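Local coordinates for MrsD protein (Bacillus sp., PDB 1P3Y) that catalyses the FAD-dependent oxidative decarboxylation of the C-terminal cysteine of the lantibiotic mersacidin to an aminoenethiol residue, at the interface of chains A and B and the interface of chains A and C. Sequence-based numbering; all coordinates share one arbitrary frame. Chains: chain A/B/C, MrsD protein.

Contact 1: the interface of chains A and B. Residues chain A 22, 50-51, 54, 57-58; chain B 19, 22, 48-49.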
ATOM      1  N   VAL A  22     -17.640 -24.817  -3.392  1.00 36.91           N
ATOM      2  CA  VAL A  22     -18.430 -23.983  -2.520  1.00 40.33           C
ATOM      3  C   VAL A  22     -19.282 -24.848  -1.606  1.00 45.12           C
ATOM      4  O   VAL A  22     -19.585 -24.457  -0.479  1.00 44.46           O
ATOM      5  CB  VAL A  22     -19.289 -23.028  -3.343  1.00 37.86           C
ATOM      6  CG1 VAL A  22     -19.958 -22.005  -2.435  1.00 32.78           C
ATOM      7  CG2 VAL A  22     -18.409 -22.336  -4.371  1.00 36.38           C
ATOM      8  N   ILE A  50     -14.104 -19.912  -2.215  1.00 35.93           N
ATOM      9  CA  ILE A  50     -14.581 -20.037  -0.845  1.00 37.83           C
ATOM     10  C   ILE A  50     -13.373 -19.863   0.080  1.00 40.66           C
ATOM     11  O   ILE A  50     -12.455 -20.683   0.104  1.00 40.09           O
ATOM     12  CB  ILE A  50     -15.298 -21.417  -0.629  1.00 42.19           C
ATOM     13  CG1 ILE A  50     -15.955 -21.457   0.750  1.00 43.52           C
ATOM     14  CG2 ILE A  50     -14.310 -22.592  -0.799  1.00 38.60           C
ATOM     15  CD1 ILE A  50     -16.760 -22.745   1.010  1.00 46.98           C
ATOM     16  N   PRO A  51     -13.353 -18.761   0.841  1.00 40.92           N
ATOM     17  CA  PRO A  51     -12.281 -18.413   1.780  1.00 38.66           C
ATOM     18  C   PRO A  51     -11.863 -19.543   2.711  1.00 40.27           C
ATOM     19  O   PRO A  51     -12.703 -20.297   3.226  1.00 39.14           O
ATOM     20  CB  PRO A  51     -12.871 -17.242   2.576  1.00 32.41           C
ATOM     21  CG  PRO A  51     -13.837 -16.626   1.635  1.00 42.40           C
ATOM     22  CD  PRO A  51     -14.489 -17.830   0.972  1.00 41.88           C
ATOM     23  N   THR A  54     -13.704 -19.615   5.829  1.00 39.07           N
ATOM     24  CA  THR A  54     -15.037 -20.160   5.782  1.00 38.03           C
ATOM     25  C   THR A  54     -14.896 -21.652   5.954  1.00 38.17           C
ATOM     26  O   THR A  54     -15.505 -22.242   6.830  1.00 44.34           O
ATOM     27  CB  THR A  54     -15.739 -19.870   4.444  1.00 41.57           C
ATOM     28  OG1 THR A  54     -15.760 -18.455   4.204  1.00 37.87           O
ATOM     29  CG2 THR A  54     -17.179 -20.392   4.481  1.00 36.22           C
ATOM     30  N   TYR A  57     -14.707 -23.444   9.363  1.00 46.97           N
ATOM     31  CA  TYR A  57     -15.843 -23.670  10.248  1.00 52.87           C
ATOM     32  C   TYR A  57     -16.365 -25.111  10.098  1.00 56.61           C
ATOM     33  O   TYR A  57     -17.225 -25.548  10.865  1.00 59.23           O
ATOM     34  CB  TYR A  57     -16.984 -22.707   9.915  1.00 49.57           C
ATOM     35  CG  TYR A  57     -16.663 -21.263  10.179  1.00 54.39           C
ATOM     36  CD1 TYR A  57     -16.611 -20.340   9.139  1.00 52.73           C
ATOM     37  CD2 TYR A  57     -16.379 -20.816  11.465  1.00 53.97           C
ATOM     38  CE1 TYR A  57     -16.277 -19.009   9.369  1.00 50.86           C
ATOM     39  CE2 TYR A  57     -16.049 -19.486  11.703  1.00 54.48           C
ATOM     40  CZ  TYR A  57     -15.998 -18.587  10.649  1.00 51.32           C
ATOM     41  OH  TYR A  57     -15.678 -17.264  10.871  1.00 56.62           O
ATOM     42  N   PHE A  58     -15.848 -25.846   9.114  1.00 55.51           N
ATOM     43  CA  PHE A  58     -16.314 -27.204   8.849  1.00 50.51           C
ATOM     44  C   PHE A  58     -15.251 -28.274   8.967  1.00 50.84           C
ATOM     45  O   PHE A  58     -15.447 -29.393   8.477  1.00 56.87           O
ATOM     46  CB  PHE A  58     -16.930 -27.279   7.444  1.00 46.58           C
ATOM     47  CG  PHE A  58     -17.909 -26.180   7.152  1.00 47.46           C
ATOM     48  CD1 PHE A  58     -17.612 -25.201   6.208  1.00 47.77           C
ATOM     49  CD2 PHE A  58     -19.134 -26.126   7.811  1.00 47.72           C
ATOM     50  CE1 PHE A  58     -18.526 -24.182   5.918  1.00 51.79           C
ATOM     51  CE2 PHE A  58     -20.065 -25.110   7.533  1.00 52.27           C
ATOM     52  CZ  PHE A  58     -19.760 -24.133   6.581  1.00 53.11           C
TER
ATOM     53  N   ILE B  19     -23.426 -18.439   8.649  1.00 40.80           N
ATOM     54  CA  ILE B  19     -22.761 -19.588   8.027  1.00 44.87           C
ATOM     55  C   ILE B  19     -23.664 -20.175   6.924  1.00 45.75           C
ATOM     56  O   ILE B  19     -23.183 -20.647   5.889  1.00 44.71           O
ATOM     57  CB  ILE B  19     -22.458 -20.706   9.066  1.00 49.56           C
ATOM     58  CG1 ILE B  19     -21.224 -20.336   9.889  1.00 53.43           C
ATOM     59  CG2 ILE B  19     -22.203 -22.032   8.360  1.00 48.99           C
ATOM     60  CD1 ILE B  19     -19.906 -20.476   9.117  1.00 55.59           C
ATOM     61  N   VAL B  22     -23.392 -19.544   3.072  1.00 36.91           N
ATOM     62  CA  VAL B  22     -22.492 -20.260   2.201  1.00 40.33           C
ATOM     63  C   VAL B  22     -23.281 -21.170   1.274  1.00 45.12           C
ATOM     64  O   VAL B  22     -22.860 -21.433   0.148  1.00 44.46           O
ATOM     65  CB  VAL B  22     -21.479 -21.049   3.025  1.00 37.86           C
ATOM     66  CG1 VAL B  22     -20.400 -21.628   2.120  1.00 32.78           C
ATOM     67  CG2 VAL B  22     -20.865 -20.125   4.065  1.00 36.38           C
ATOM     68  N   ASP B  48     -17.622 -11.665   3.442  1.00 31.96           N
ATOM     69  CA  ASP B  48     -16.417 -12.263   4.022  1.00 36.57           C
ATOM     70  C   ASP B  48     -16.564 -13.777   4.081  1.00 35.28           C
ATOM     71  O   ASP B  48     -15.568 -14.516   4.024  1.00 44.11           O
ATOM     72  CB  ASP B  48     -16.137 -11.755   5.448  1.00 39.19           C
ATOM     73  CG  ASP B  48     -15.745 -10.293   5.490  1.00 45.78           C
ATOM     74  OD1 ASP B  48     -15.227  -9.796   4.465  1.00 42.01           O
ATOM     75  OD2 ASP B  48     -15.943  -9.644   6.553  1.00 50.14           O
ATOM     76  N   LEU B  49     -17.802 -14.236   4.228  1.00 36.27           N
ATOM     77  CA  LEU B  49     -18.076 -15.669   4.286  1.00 38.65           C
ATOM     78  C   LEU B  49     -18.068 -16.280   2.890  1.00 40.31           C
ATOM     79  O   LEU B  49     -17.436 -17.326   2.670  1.00 39.53           O
ATOM     80  CB  LEU B  49     -19.426 -15.928   4.953  1.00 34.85           C
ATOM     81  CG  LEU B  49     -19.346 -15.775   6.472  1.00 37.60           C
ATOM     82  CD1 LEU B  49     -20.725 -15.790   7.111  1.00 30.43           C
ATOM     83  CD2 LEU B  49     -18.495 -16.897   7.015  1.00 37.03           C
TER
HETATM   84  O   HOH W   1     -14.429 -16.389   5.919  1.00 46.32           O

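Contact 2: the interface of chains A and C. Residues chain A 98-101, 112, 140, 143-144; chain C 132-133, 136.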
ATOM      1  N   THR A  98      -0.221 -33.966 -11.107  1.00 39.74           N
ATOM      2  CA  THR A  98       0.135 -35.152 -10.341  1.00 47.09           C
ATOM      3  C   THR A  98       0.512 -36.322 -11.244  1.00 48.80           C
ATOM      4  O   THR A  98       1.471 -37.053 -10.966  1.00 46.58           O
ATOM      5  CB  THR A  98      -1.003 -35.552  -9.378  1.00 44.89           C
ATOM      6  OG1 THR A  98      -2.246 -35.555 -10.088  1.00 46.00           O
ATOM      7  CG2 THR A  98      -1.083 -34.559  -8.211  1.00 41.51           C
ATOM      8  N   ALA A  99      -0.217 -36.476 -12.342  1.00 46.15           N
ATOM      9  CA  ALA A  99       0.065 -37.555 -13.272  1.00 47.75           C
ATOM     10  C   ALA A  99       1.480 -37.446 -13.813  1.00 47.97           C
ATOM     11  O   ALA A  99       2.111 -38.461 -14.108  1.00 54.58           O
ATOM     12  CB  ALA A  99      -0.927 -37.529 -14.429  1.00 42.11           C
ATOM     13  N   ASN A 100       1.991 -36.225 -13.926  1.00 46.61           N
ATOM     14  CA  ASN A 100       3.324 -36.025 -14.490  1.00 43.30           C
ATOM     15  C   ASN A 100       4.452 -35.631 -13.560  1.00 42.03           C
ATOM     16  O   ASN A 100       5.552 -35.297 -14.021  1.00 42.60           O
ATOM     17  CB  ASN A 100       3.225 -35.042 -15.647  1.00 42.54           C
ATOM     18  CG  ASN A 100       2.373 -35.591 -16.766  1.00 50.99           C
ATOM     19  OD1 ASN A 100       2.727 -36.608 -17.371  1.00 62.10           O
ATOM     20  ND2 ASN A 100       1.236 -34.948 -17.039  1.00 46.96           N
ATOM     21  N   GLY A 101       4.192 -35.687 -12.257  1.00 42.32           N
ATOM     22  CA  GLY A 101       5.227 -35.373 -11.287  1.00 45.59           C
ATOM     23  C   GLY A 101       5.558 -33.903 -11.164  1.00 47.17           C
ATOM     24  O   GLY A 101       6.663 -33.530 -10.777  1.00 47.03           O
ATOM     25  N   LEU A 112       3.014 -36.000  -3.616  1.00 46.85           N
ATOM     26  CA  LEU A 112       4.325 -36.635  -3.629  1.00 50.07           C
ATOM     27  C   LEU A 112       4.863 -36.881  -2.236  1.00 50.15           C
ATOM     28  O   LEU A 112       5.615 -37.820  -2.028  1.00 55.17           O
ATOM     29  CB  LEU A 112       5.354 -35.789  -4.386  1.00 47.23           C
ATOM     30  CG  LEU A 112       5.217 -35.643  -5.902  1.00 47.19           C
ATOM     31  CD1 LEU A 112       6.280 -34.684  -6.380  1.00 52.03           C
ATOM     32  CD2 LEU A 112       5.356 -36.960  -6.594  1.00 43.00           C
ATOM     33  N   GLN A 140      -2.813 -42.832 -16.321  1.00 52.25           N
ATOM     34  CA  GLN A 140      -1.448 -42.773 -15.798  1.00 49.68           C
ATOM     35  C   GLN A 140      -1.409 -42.772 -14.271  1.00 52.20           C
ATOM     36  O   GLN A 140      -0.534 -43.395 -13.666  1.00 52.58           O
ATOM     37  CB  GLN A 140      -0.726 -41.537 -16.340  1.00 50.55           C
ATOM     38  CG  GLN A 140       0.750 -41.469 -15.982  1.00 49.99           C
ATOM     39  CD  GLN A 140       1.559 -42.576 -16.631  1.00 55.50           C
ATOM     40  OE1 GLN A 140       1.858 -42.526 -17.822  1.00 54.88           O
ATOM     41  NE2 GLN A 140       1.917 -43.584 -15.848  1.00 53.74           N
ATOM     42  N   LYS A 143      -2.265 -46.301 -13.191  1.00 53.63           N
ATOM     43  CA  LYS A 143      -1.085 -47.126 -13.411  1.00 56.19           C
ATOM     44  C   LYS A 143      -0.063 -46.848 -12.301  1.00 57.31           C
ATOM     45  O   LYS A 143       0.630 -47.760 -11.845  1.00 55.91           O
ATOM     46  CB  LYS A 143      -0.455 -46.832 -14.779  1.00 56.07           C
ATOM     47  CG  LYS A 143       0.694 -47.785 -15.106  1.00 65.61           C
ATOM     48  CD  LYS A 143       1.669 -47.253 -16.164  1.00 72.32           C
ATOM     49  CE  LYS A 143       2.761 -46.337 -15.551  1.00 72.94           C
ATOM     50  NZ  LYS A 143       3.734 -45.816 -16.578  1.00 62.65           N
ATOM     51  N   ASP A 144       0.020 -45.587 -11.863  1.00 57.94           N
ATOM     52  CA  ASP A 144       0.957 -45.199 -10.810  1.00 54.08           C
ATOM     53  C   ASP A 144       0.515 -45.647  -9.423  1.00 52.23           C
ATOM     54  O   ASP A 144       1.303 -45.611  -8.484  1.00 48.98           O
ATOM     55  CB  ASP A 144       1.163 -43.688 -10.799  1.00 57.61           C
ATOM     56  CG  ASP A 144       2.020 -43.202 -11.949  1.00 60.54           C
ATOM     57  OD1 ASP A 144       2.620 -44.046 -12.653  1.00 63.41           O
ATOM     58  OD2 ASP A 144       2.103 -41.963 -12.134  1.00 60.72           O
TER
ATOM     59  N   THR C 132       6.811 -43.277  -7.902  1.00 53.42           N
ATOM     60  CA  THR C 132       6.950 -43.746  -9.274  1.00 53.26           C
ATOM     61  C   THR C 132       7.258 -42.624 -10.276  1.00 53.22           C
ATOM     62  O   THR C 132       8.233 -42.721 -11.045  1.00 53.38           O
ATOM     63  CB  THR C 132       5.659 -44.479  -9.722  1.00 58.10           C
ATOM     64  OG1 THR C 132       5.278 -45.429  -8.721  1.00 61.37           O
ATOM     65  CG2 THR C 132       5.874 -45.200 -11.039  1.00 53.60           C
ATOM     66  N   VAL C 133       6.428 -41.574 -10.271  1.00 51.70           N
ATOM     67  CA  VAL C 133       6.586 -40.434 -11.194  1.00 48.36           C
ATOM     68  C   VAL C 133       7.971 -39.815 -11.176  1.00 47.14           C
ATOM     69  O   VAL C 133       8.538 -39.510 -12.231  1.00 46.22           O
ATOM     70  CB  VAL C 133       5.600 -39.276 -10.900  1.00 49.00           C
ATOM     71  CG1 VAL C 133       4.700 -39.062 -12.095  1.00 40.62           C
ATOM     72  CG2 VAL C 133       4.805 -39.555  -9.621  1.00 49.67           C
ATOM     73  N   ARG C 136      10.277 -42.025 -12.965  1.00 43.36           N
ATOM     74  CA  ARG C 136       9.970 -41.945 -14.383  1.00 43.37           C
ATOM     75  C   ARG C 136      10.500 -40.644 -14.947  1.00 48.80           C
ATOM     76  O   ARG C 136      11.061 -40.624 -16.055  1.00 49.71           O
ATOM     77  CB  ARG C 136       8.460 -42.037 -14.622  1.00 41.53           C
ATOM     78  CG  ARG C 136       8.073 -41.737 -16.073  1.00 42.55           C
ATOM     79  CD  ARG C 136       6.633 -42.172 -16.421  1.00 42.66           C
ATOM     80  NE  ARG C 136       5.565 -41.422 -15.760  1.00 48.76           N
ATOM     81  CZ  ARG C 136       4.804 -41.875 -14.757  1.00 56.74           C
ATOM     82  NH1 ARG C 136       4.965 -43.104 -14.255  1.00 53.43           N
ATOM     83  NH2 ARG C 136       3.863 -41.083 -14.250  1.00 57.13           N
TER
HETATM   84  O   HOH W   2       3.527 -47.527  -7.626  1.00 69.13           O

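Contact 1: the interface of chains A and B
A:Thr54 meets the end of helix 44-49 of chain B in a two-fold symmetric interface of the MrsD homododecamer. The same pairs therefore recur with the chains exchanged. CB of A:Thr54 lies 3.5 Å from B:Leu49 O. OG1 sits beside its own backbone N and anti to the carbonyl carbon (chi1 -56°). In this position its hydroxyl is the donor of a hydrogen bond to B:Leu49 O, 2.5 Å from A:Thr54 OG1. The bond lies in the carbonyl plane and meets a lone pair, with a C=O...OG1 angle of 127°. A:Thr54 OG1 also contacts a water at 3.0 Å, and that water reaches B:Asp48 O. The hydroxyl is thus tied to two successive carbonyls, one directly and one through water. The other branch, CG2 of A:Thr54, passes B:Leu49 O and meets the CG2 methyl of B:Val22 tip to tip at 3.7 Å.

Apolar groups continue the contact on both sides of the threonine. The ring of A:Pro51 rests on the same helix end, with CD 3.4 Å from B:Leu49 O. A:Ile50 CD1 crosses B:Val22 at about a right angle and touches its CG1. B:Val22 thus uses one methyl for A:Ile50 and the other for A:Thr54.

B:Ile19 divides its branches between two aromatic rings. Its CD1 lies over a face of the A:Tyr57 ring, near CG and CD1. CE1 of that ring touches B:Leu49 CD2, the two side chains meeting almost perpendicularly. The CG2 methyl of B:Ile19 is anti to the backbone N and turns to A:Phe58, where it ends 3.7 Å from CZ at the ring tip.

Contact 2: the interface of chains A and C
C:Arg136 reaches across to A:Asp144 and grips its carboxylate end-on, in a contact between subunits of this HFCD-family flavoprotein. C:Arg136 NH1 donates to A:Asp144 OD1 at 3.0 Å. C:Arg136 NH2 donates to A:Asp144 OD2 at 2.9 Å, the closest charged pair of the salt bridge. The NH2 bond is nearly straight, 176° at H, and uses the syn lone pair of OD2. The NH1 bond is more bent and meets OD1 on its syn side, somewhat out of the carboxylate plane. The two flat groups are nearly coplanar, 20° apart. With A:Lys143 NZ also 3.8 Å from C:Arg136 NH1, the positive surroundings would favour a charged carboxylate.

NH2 also makes a weak hydrogen bond to A:Ala99 O, which lies at the guanidinium edge. This carbonyl belongs to the last residue of helix 92-99. The amide of A:Gln140 stacks over one guanidinium face, with NE2 3.5 Å from CZ of C:Arg136. The bend of the glutamine chain at chi2 (66°) helps carry the amide there. The same NE2 makes a weak hydrogen bond to A:Asp144 OD1, within chain A. On the opposite face, toward the rim, lies CA of C:Val133, one helical turn back along helix 132-144.

Further out, C:Val133 packs against the end of helix 92-99 and the residues after it. C:Val133 CG1 lies 3.4 Å from A:Gly101 N and also touches A:Ala99 O. C:Val133 CG2 meets A:Leu112 CD2 at 4.0 Å, the side chains crossing at about a right angle. At the other margin C:Thr132 sets its CG2 methyl beside A:Asp144 OD1. C:Thr132 OG1 contacts a water at 2.9 Å, and this water also contacts the backbone O of A:Asp144.

Contact 1 and contact 2 lie on different faces of chain A, with centres about 33 Å apart. They share no residues of that chain. On chain A, contact 1 uses residues 22, 50-51, 54 and 57-58. Contact 2 uses the end of helix 92-99, A:Asn100, A:Gly101, A:Leu112 and helix 132-144, whose far end in chain A meets its start in chain C. Contact 1 belongs to a two-fold interface, whereas contact 2 is not an exact two-fold. Each subunit can therefore contact different neighbours at once, which fits the homododecamer. Active-site A:His75 is about 15 Å from the centre of contact 2 and 24 Å from that of contact 1.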